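Local coordinates for protein-glutamine gamma-glutamyltransferase (Pseudomonas aeruginosa PAO1, PDB 6G49), which shows transglutaminase activity in vitro, joining protein glutamine and lysine side chains, and is critical for the viability of the bacterium, at residues 99-113 / 151-165. Sequence-based numbering, arbitrary orientation. Where two conformers were deposited one is given.
Sequences HWQKRGPELRYDVIM and RLFYRVSSWPQALRE. With PO4 (phosphate ion), chain G.
L107-M113 and L152-S158 pair antiparallel, their axes 4.7 Å apart at closest approach, through eight backbone hydrogen bonds from L107/S158 to M113/L152. Beyond a register shift of one, Q101 and L163 exchange two more, and E165 N reaches H99 O. Where the chains part, a water joins R103 O, P105 O and Q161 N, while in one of two R103 conformers NE meets Q161 O at 2.7 Å in the guanidinium plane, with L163 CB over one guanidinium face.

W159 is sandwiched: the extended K102 chain runs over one face, CE 3.8 Å from the six-membered ring centroid, and E106 CG sits over the opposite face, toward its rim. E106 OE2 accepts a hydrogen bond from S157 OG (2.7 Å) on its anti lone pair.

On the buried face, with CG between backbone N and carbonyl carbon (chi1 52°), the Y109 ring lies across V156, whose CB sits 3.9 Å from the ring centroid; Y109 OH donates to S158 OG (2.7 Å), and both hydroxyls also bond the L124 backbone. V111 CB likewise packs over Y154, whose OH bonds F122 O. On the other face D110 OD1 lies above the R155 guanidinium and OD2 forms a salt bridge with NH1 (3.2 Å), no N-H aimed at it.

These are the second and third strands of a six-stranded antiparallel sheet in the periplasmic domain, 152-158 next to edge strand 127-129, continued past the loops by a two-stranded antiparallel ribbon.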
loop_
_atom_site.group_PDB
_atom_site.type_symbol
_atom_site.label_atom_id
_atom_site.label_comp_id
_atom_site.label_asym_id
_atom_site.label_seq_id
_atom_site.Cartn_x
_atom_site.Cartn_y
_atom_site.Cartn_z
ATOM N N HIS A 99 -5.250 8.165 17.634
ATOM C CA HIS A 99 -4.937 7.535 16.446
ATOM C C HIS A 99 -4.404 8.574 15.455
ATOM O O HIS A 99 -3.396 8.312 14.884
ATOM C CB HIS A 99 -6.042 6.585 15.962
ATOM C CG HIS A 99 -5.661 5.161 16.188
ATOM N ND1 HIS A 99 -4.794 4.451 15.316
ATOM C CD2 HIS A 99 -5.951 4.331 17.222
ATOM C CE1 HIS A 99 -4.599 3.249 15.827
ATOM N NE2 HIS A 99 -5.305 3.147 16.996
ATOM N N TRP A 100 -5.066 9.732 15.266
ATOM C CA TRP A 100 -4.712 10.625 14.165
ATOM C C TRP A 100 -5.273 12.040 14.384
ATOM O O TRP A 100 -6.146 12.224 15.186
ATOM C CB TRP A 100 -5.173 10.068 12.823
ATOM C CG TRP A 100 -6.653 10.026 12.590
ATOM C CD1 TRP A 100 -7.552 9.201 13.196
ATOM C CD2 TRP A 100 -7.411 10.824 11.670
ATOM N NE1 TRP A 100 -8.804 9.430 12.699
ATOM C CE2 TRP A 100 -8.752 10.428 11.773
ATOM C CE3 TRP A 100 -7.091 11.836 10.764
ATOM C CZ2 TRP A 100 -9.765 10.994 11.007
ATOM C CZ3 TRP A 100 -8.088 12.377 9.984
ATOM C CH2 TRP A 100 -9.412 11.977 10.129
ATOM N N GLN A 101 -4.714 12.984 13.642
ATOM C CA GLN A 101 -5.054 14.382 13.711
ATOM C C GLN A 101 -5.162 14.913 12.282
ATOM O O GLN A 101 -4.247 14.853 11.493
ATOM C CB GLN A 101 -3.957 15.130 14.490
ATOM C CG GLN A 101 -4.114 16.654 14.544
ATOM C CD GLN A 101 -2.811 17.335 14.915
ATOM O OE1 GLN A 101 -2.226 18.091 14.135
ATOM N NE2 GLN A 101 -2.308 17.022 16.098
ATOM N N LYS A 102 -6.299 15.497 11.985
ATOM C CA LYS A 102 -6.485 16.226 10.795
ATOM C C LYS A 102 -5.545 17.415 10.686
ATOM O O LYS A 102 -5.399 18.170 11.609
ATOM C CB LYS A 102 -7.898 16.796 10.773
ATOM C CG LYS A 102 -8.967 15.741 10.671
ATOM C CD LYS A 102 -10.355 16.298 10.679
ATOM C CE LYS A 102 -11.344 15.161 10.654
ATOM N NZ LYS A 102 -12.740 15.653 10.714
ATOM N N ARG A 103 -4.890 17.502 9.536
ATOM C CA ARG A 103 -4.230 18.698 9.130
ATOM C C ARG A 103 -4.144 18.687 7.601
ATOM O O ARG A 103 -4.357 17.668 6.929
ATOM C CB ARG A 103 -2.887 18.841 9.854
ATOM C CG ARG A 103 -1.727 18.143 9.171
ATOM C CD ARG A 103 -0.533 17.908 10.075
ATOM N NE ARG A 103 0.219 16.774 9.548
ATOM C CZ ARG A 103 1.286 16.194 10.103
ATOM N NH1 ARG A 103 1.887 16.732 11.159
ATOM N NH2 ARG A 103 1.754 15.075 9.571
ATOM N N GLY A 104 -3.945 19.875 7.044
ATOM C CA GLY A 104 -3.838 20.024 5.620
ATOM C C GLY A 104 -5.199 19.998 4.925
ATOM O O GLY A 104 -6.266 20.057 5.527
ATOM N N PRO A 105 -5.190 19.957 3.595
ATOM C CA PRO A 105 -6.437 20.117 2.839
ATOM C C PRO A 105 -7.348 18.885 2.993
ATOM O O PRO A 105 -6.843 17.782 3.180
ATOM C CB PRO A 105 -5.944 20.310 1.402
ATOM C CG PRO A 105 -4.578 19.685 1.355
ATOM C CD PRO A 105 -4.012 19.749 2.756
ATOM N N GLU A 106 -8.663 19.112 2.977
ATOM C CA GLU A 106 -9.689 18.076 2.946
ATOM C C GLU A 106 -10.076 17.871 1.485
ATOM O O GLU A 106 -10.435 18.830 0.815
ATOM C CB GLU A 106 -10.897 18.473 3.784
ATOM C CG GLU A 106 -12.034 17.468 3.823
ATOM C CD GLU A 106 -13.294 17.980 4.512
ATOM O OE1 GLU A 106 -13.215 19.067 5.073
ATOM O OE2 GLU A 106 -14.332 17.297 4.514
ATOM N N LEU A 107 -10.019 16.622 0.992
ATOM C CA LEU A 107 -10.435 16.293 -0.383
ATOM C C LEU A 107 -11.776 15.571 -0.255
ATOM O O LEU A 107 -11.936 14.646 0.515
ATOM C CB LEU A 107 -9.440 15.370 -1.092
ATOM C CG LEU A 107 -8.016 15.871 -1.267
ATOM C CD1 LEU A 107 -7.161 14.844 -1.999
ATOM C CD2 LEU A 107 -7.999 17.184 -2.020
ATOM N N ARG A 108 -12.766 16.027 -1.014
ATOM C CA ARG A 108 -14.123 15.512 -0.957
ATOM C C ARG A 108 -14.495 14.911 -2.310
ATOM O O ARG A 108 -14.240 15.469 -3.396
ATOM C CB ARG A 108 -15.126 16.618 -0.609
ATOM C CG ARG A 108 -14.944 17.185 0.790
ATOM C CD ARG A 108 -16.112 18.119 1.142
ATOM N NE ARG A 108 -16.151 18.491 2.557
ATOM C CZ ARG A 108 -15.943 19.721 3.030
ATOM N NH1 ARG A 108 -15.771 20.736 2.197
ATOM N NH2 ARG A 108 -15.909 19.932 4.336
ATOM N N TYR A 109 -15.033 13.687 -2.262
ATOM C CA TYR A 109 -15.320 12.985 -3.459
ATOM C C TYR A 109 -16.369 11.906 -3.200
ATOM O O TYR A 109 -16.543 11.464 -2.087
ATOM C CB TYR A 109 -14.053 12.412 -4.126
ATOM C CG TYR A 109 -13.171 11.579 -3.198
ATOM C CD1 TYR A 109 -12.271 12.188 -2.349
ATOM C CD2 TYR A 109 -13.276 10.178 -3.132
ATOM C CE1 TYR A 109 -11.488 11.450 -1.464
ATOM C CE2 TYR A 109 -12.450 9.432 -2.294
ATOM C CZ TYR A 109 -11.572 10.071 -1.441
ATOM O OH TYR A 109 -10.755 9.345 -0.596
ATOM N N ASP A 110 -17.025 11.464 -4.274
ATOM C CA ASP A 110 -17.956 10.391 -4.194
ATOM C C ASP A 110 -17.402 9.181 -4.968
ATOM O O ASP A 110 -16.715 9.334 -5.971
ATOM C CB ASP A 110 -19.271 10.801 -4.824
ATOM C CG ASP A 110 -19.942 11.951 -4.097
ATOM O OD1 ASP A 110 -19.663 12.112 -2.870
ATOM O OD2 ASP A 110 -20.766 12.592 -4.776
ATOM N N VAL A 111 -17.752 7.987 -4.481
ATOM C CA VAL A 111 -17.286 6.729 -5.075
ATOM C C VAL A 111 -18.495 5.855 -5.380
ATOM O O VAL A 111 -19.409 5.810 -4.579
ATOM C CB VAL A 111 -16.359 5.963 -4.128
ATOM C CG1 VAL A 111 -15.868 4.663 -4.786
ATOM C CG2 VAL A 111 -15.213 6.879 -3.712
ATOM N N ILE A 112 -18.480 5.203 -6.517
ATOM C CA ILE A 112 -19.356 4.018 -6.782
ATOM C C ILE A 112 -18.424 2.817 -6.997
ATOM O O ILE A 112 -17.654 2.811 -7.940
ATOM C CB ILE A 112 -20.367 4.222 -7.924
ATOM C CG1 ILE A 112 -21.286 3.001 -8.034
ATOM C CG2 ILE A 112 -19.729 4.550 -9.275
ATOM C CD1 ILE A 112 -22.443 3.186 -9.005
ATOM N N MET A 113 -18.537 1.853 -6.086
ATOM C CA MET A 113 -17.715 0.652 -6.066
ATOM C C MET A 113 -18.506 -0.478 -6.719
ATOM O O MET A 113 -19.651 -0.676 -6.432
ATOM C CB MET A 113 -17.474 0.280 -4.596
ATOM C CG MET A 113 -16.181 -0.232 -4.297
ATOM S SD MET A 113 -16.136 -0.494 -2.470
ATOM C CE MET A 113 -15.715 -2.233 -2.595
ATOM N N ARG A 151 -23.253 -3.147 -6.045
ATOM C CA ARG A 151 -22.742 -1.775 -6.252
ATOM C C ARG A 151 -23.079 -0.915 -5.044
ATOM O O ARG A 151 -24.173 -0.977 -4.487
ATOM C CB ARG A 151 -23.296 -1.174 -7.543
ATOM C CG ARG A 151 -22.798 -1.824 -8.812
ATOM C CD ARG A 151 -23.637 -1.357 -10.003
ATOM N NE ARG A 151 -23.830 -2.402 -10.983
ATOM C CZ ARG A 151 -24.869 -3.226 -10.997
ATOM N NH1 ARG A 151 -25.953 -2.984 -10.266
ATOM N NH2 ARG A 151 -24.803 -4.295 -11.753
ATOM N N LEU A 152 -22.150 -0.015 -4.666
ATOM C CA LEU A 152 -22.267 0.777 -3.521
ATOM C C LEU A 152 -21.792 2.204 -3.809
ATOM O O LEU A 152 -20.645 2.426 -4.205
ATOM C CB LEU A 152 -21.430 0.181 -2.382
ATOM C CG LEU A 152 -21.454 0.961 -1.079
ATOM C CD1 LEU A 152 -22.842 0.929 -0.447
ATOM C CD2 LEU A 152 -20.415 0.402 -0.102
ATOM N N PHE A 153 -22.681 3.184 -3.553
ATOM C CA PHE A 153 -22.289 4.613 -3.615
ATOM C C PHE A 153 -21.945 5.079 -2.205
ATOM O O PHE A 153 -22.644 4.800 -1.216
ATOM C CB PHE A 153 -23.485 5.413 -4.162
ATOM C CG PHE A 153 -23.219 6.882 -4.269
ATOM C CD1 PHE A 153 -23.373 7.685 -3.167
ATOM C CD2 PHE A 153 -22.920 7.435 -5.486
ATOM C CE1 PHE A 153 -23.152 9.037 -3.267
ATOM C CE2 PHE A 153 -22.759 8.811 -5.592
ATOM C CZ PHE A 153 -22.798 9.569 -4.460
ATOM N N TYR A 154 -20.863 5.849 -2.071
ATOM C CA TYR A 154 -20.528 6.422 -0.802
ATOM C C TYR A 154 -19.759 7.712 -0.996
ATOM O O TYR A 154 -19.169 7.958 -2.048
ATOM C CB TYR A 154 -19.755 5.452 0.109
ATOM C CG TYR A 154 -18.454 4.907 -0.415
ATOM C CD1 TYR A 154 -18.439 3.766 -1.174
ATOM C CD2 TYR A 154 -17.228 5.454 -0.037
ATOM C CE1 TYR A 154 -17.243 3.259 -1.670
ATOM C CE2 TYR A 154 -16.026 4.924 -0.487
ATOM C CZ TYR A 154 -16.025 3.791 -1.276
ATOM O OH TYR A 154 -14.876 3.222 -1.777
ATOM N N ARG A 155 -19.848 8.558 0.022
ATOM C CA ARG A 155 -19.237 9.876 0.040
ATOM C C ARG A 155 -18.060 9.859 0.986
ATOM O O ARG A 155 -18.133 9.276 2.040
ATOM C CB ARG A 155 -20.274 10.923 0.440
ATOM C CG ARG A 155 -21.572 10.797 -0.341
ATOM C CD ARG A 155 -22.501 11.969 -0.083
ATOM N NE ARG A 155 -21.762 13.214 -0.164
ATOM C CZ ARG A 155 -21.767 14.023 -1.215
ATOM N NH1 ARG A 155 -22.502 13.738 -2.282
ATOM N NH2 ARG A 155 -21.043 15.131 -1.190
ATOM N N VAL A 156 -16.985 10.516 0.587
ATOM C CA VAL A 156 -15.712 10.486 1.324
ATOM C C VAL A 156 -15.174 11.909 1.520
ATOM O O VAL A 156 -15.223 12.703 0.583
ATOM C CB VAL A 156 -14.664 9.644 0.584
ATOM C CG1 VAL A 156 -13.390 9.487 1.411
ATOM C CG2 VAL A 156 -15.242 8.280 0.157
ATOM N N SER A 157 -14.498 12.098 2.663
ATOM C CA SER A 157 -13.569 13.159 2.921
ATOM C C SER A 157 -12.234 12.528 3.335
ATOM O O SER A 157 -12.231 11.694 4.231
ATOM C CB SER A 157 -14.049 14.062 4.046
ATOM O OG SER A 157 -15.159 14.844 3.614
ATOM N N SER A 158 -11.158 12.972 2.706
ATOM C CA SER A 158 -9.795 12.478 3.050
ATOM C C SER A 158 -8.892 13.666 3.404
ATOM O O SER A 158 -8.914 14.699 2.747
ATOM C CB SER A 158 -9.241 11.728 1.878
ATOM O OG SER A 158 -9.932 10.505 1.659
ATOM N N TRP A 159 -7.952 13.393 4.319
ATOM C CA TRP A 159 -6.896 14.305 4.723
ATOM C C TRP A 159 -5.546 13.653 4.468
ATOM O O TRP A 159 -5.033 12.936 5.340
ATOM C CB TRP A 159 -7.040 14.592 6.216
ATOM C CG TRP A 159 -8.162 15.534 6.530
ATOM C CD1 TRP A 159 -8.060 16.889 6.722
ATOM C CD2 TRP A 159 -9.554 15.204 6.675
ATOM N NE1 TRP A 159 -9.304 17.425 6.928
ATOM C CE2 TRP A 159 -10.235 16.417 6.957
ATOM C CE3 TRP A 159 -10.296 14.016 6.664
ATOM C CZ2 TRP A 159 -11.613 16.454 7.168
ATOM C CZ3 TRP A 159 -11.666 14.061 6.862
ATOM C CH2 TRP A 159 -12.313 15.273 7.084
ATOM N N PRO A 160 -4.975 13.822 3.271
ATOM C CA PRO A 160 -3.761 13.107 2.902
ATOM C C PRO A 160 -2.566 13.485 3.798
ATOM O O PRO A 160 -1.619 12.703 3.901
ATOM C CB PRO A 160 -3.514 13.560 1.468
ATOM C CG PRO A 160 -4.910 13.852 0.951
ATOM C CD PRO A 160 -5.573 14.544 2.130
ATOM N N GLN A 161 -2.611 14.689 4.373
ATOM C CA GLN A 161 -1.494 15.206 5.251
ATOM C C GLN A 161 -1.748 14.925 6.723
ATOM O O GLN A 161 -0.997 15.410 7.576
ATOM C CB GLN A 161 -1.309 16.702 4.994
ATOM C CG GLN A 161 -0.844 16.967 3.585
ATOM C CD GLN A 161 -0.571 18.426 3.303
ATOM O OE1 GLN A 161 -0.476 19.255 4.200
ATOM N NE2 GLN A 161 -0.433 18.732 2.033
ATOM N N ALA A 162 -2.784 14.141 7.058
ATOM C CA ALA A 162 -3.110 13.860 8.446
ATOM C C ALA A 162 -1.899 13.243 9.150
ATOM O O ALA A 162 -1.110 12.533 8.535
ATOM C CB ALA A 162 -4.282 12.917 8.555
ATOM N N LEU A 163 -1.703 13.608 10.424
ATOM C CA LEU A 163 -0.670 12.965 11.262
ATOM C C LEU A 163 -1.247 11.659 11.793
ATOM O O LEU A 163 -2.308 11.629 12.380
ATOM C CB LEU A 163 -0.322 13.932 12.396
ATOM C CG LEU A 163 0.704 13.457 13.409
ATOM C CD1 LEU A 163 2.031 13.205 12.740
ATOM C CD2 LEU A 163 0.866 14.525 14.502
ATOM N N ARG A 164 -0.530 10.576 11.541
ATOM C CA ARG A 164 -0.986 9.264 11.933
ATOM C C ARG A 164 -0.182 8.575 13.011
ATOM O O ARG A 164 0.965 8.230 12.816
ATOM C CB ARG A 164 -1.041 8.361 10.708
ATOM C CG ARG A 164 -1.722 8.994 9.518
ATOM C CD ARG A 164 -1.954 7.979 8.430
ATOM N NE ARG A 164 -0.821 7.899 7.525
ATOM C CZ ARG A 164 -0.343 6.763 7.057
ATOM N NH1 ARG A 164 -0.914 5.633 7.430
ATOM N NH2 ARG A 164 0.696 6.759 6.234
ATOM N N GLU A 165 -0.830 8.379 14.147
ATOM C CA GLU A 165 -0.265 7.666 15.264
ATOM C C GLU A 165 1.133 8.194 15.635
ATOM O O GLU A 165 2.109 7.444 15.644
ATOM C CB GLU A 165 -0.246 6.165 14.948
ATOM C CG GLU A 165 -0.813 5.328 16.026
ATOM C CD GLU A 165 -0.684 3.818 15.924
ATOM O OE1 GLU A 165 -0.472 3.266 14.803
ATOM O OE2 GLU A 165 -0.798 3.195 16.988
HETATM P P PO4 G . -22.014 -1.026 -13.937
HETATM O O1 PO4 G . -20.638 -0.425 -13.830
HETATM O O2 PO4 G . -22.121 -1.605 -15.340
HETATM O O3 PO4 G . -22.204 -2.194 -12.953
HETATM O O4 PO4 G . -23.031 0.119 -13.784
HETATM O O HOH W 1 -4.665 16.758 4.419
HETATM O O HOH W 2 1.631 12.626 8.208
#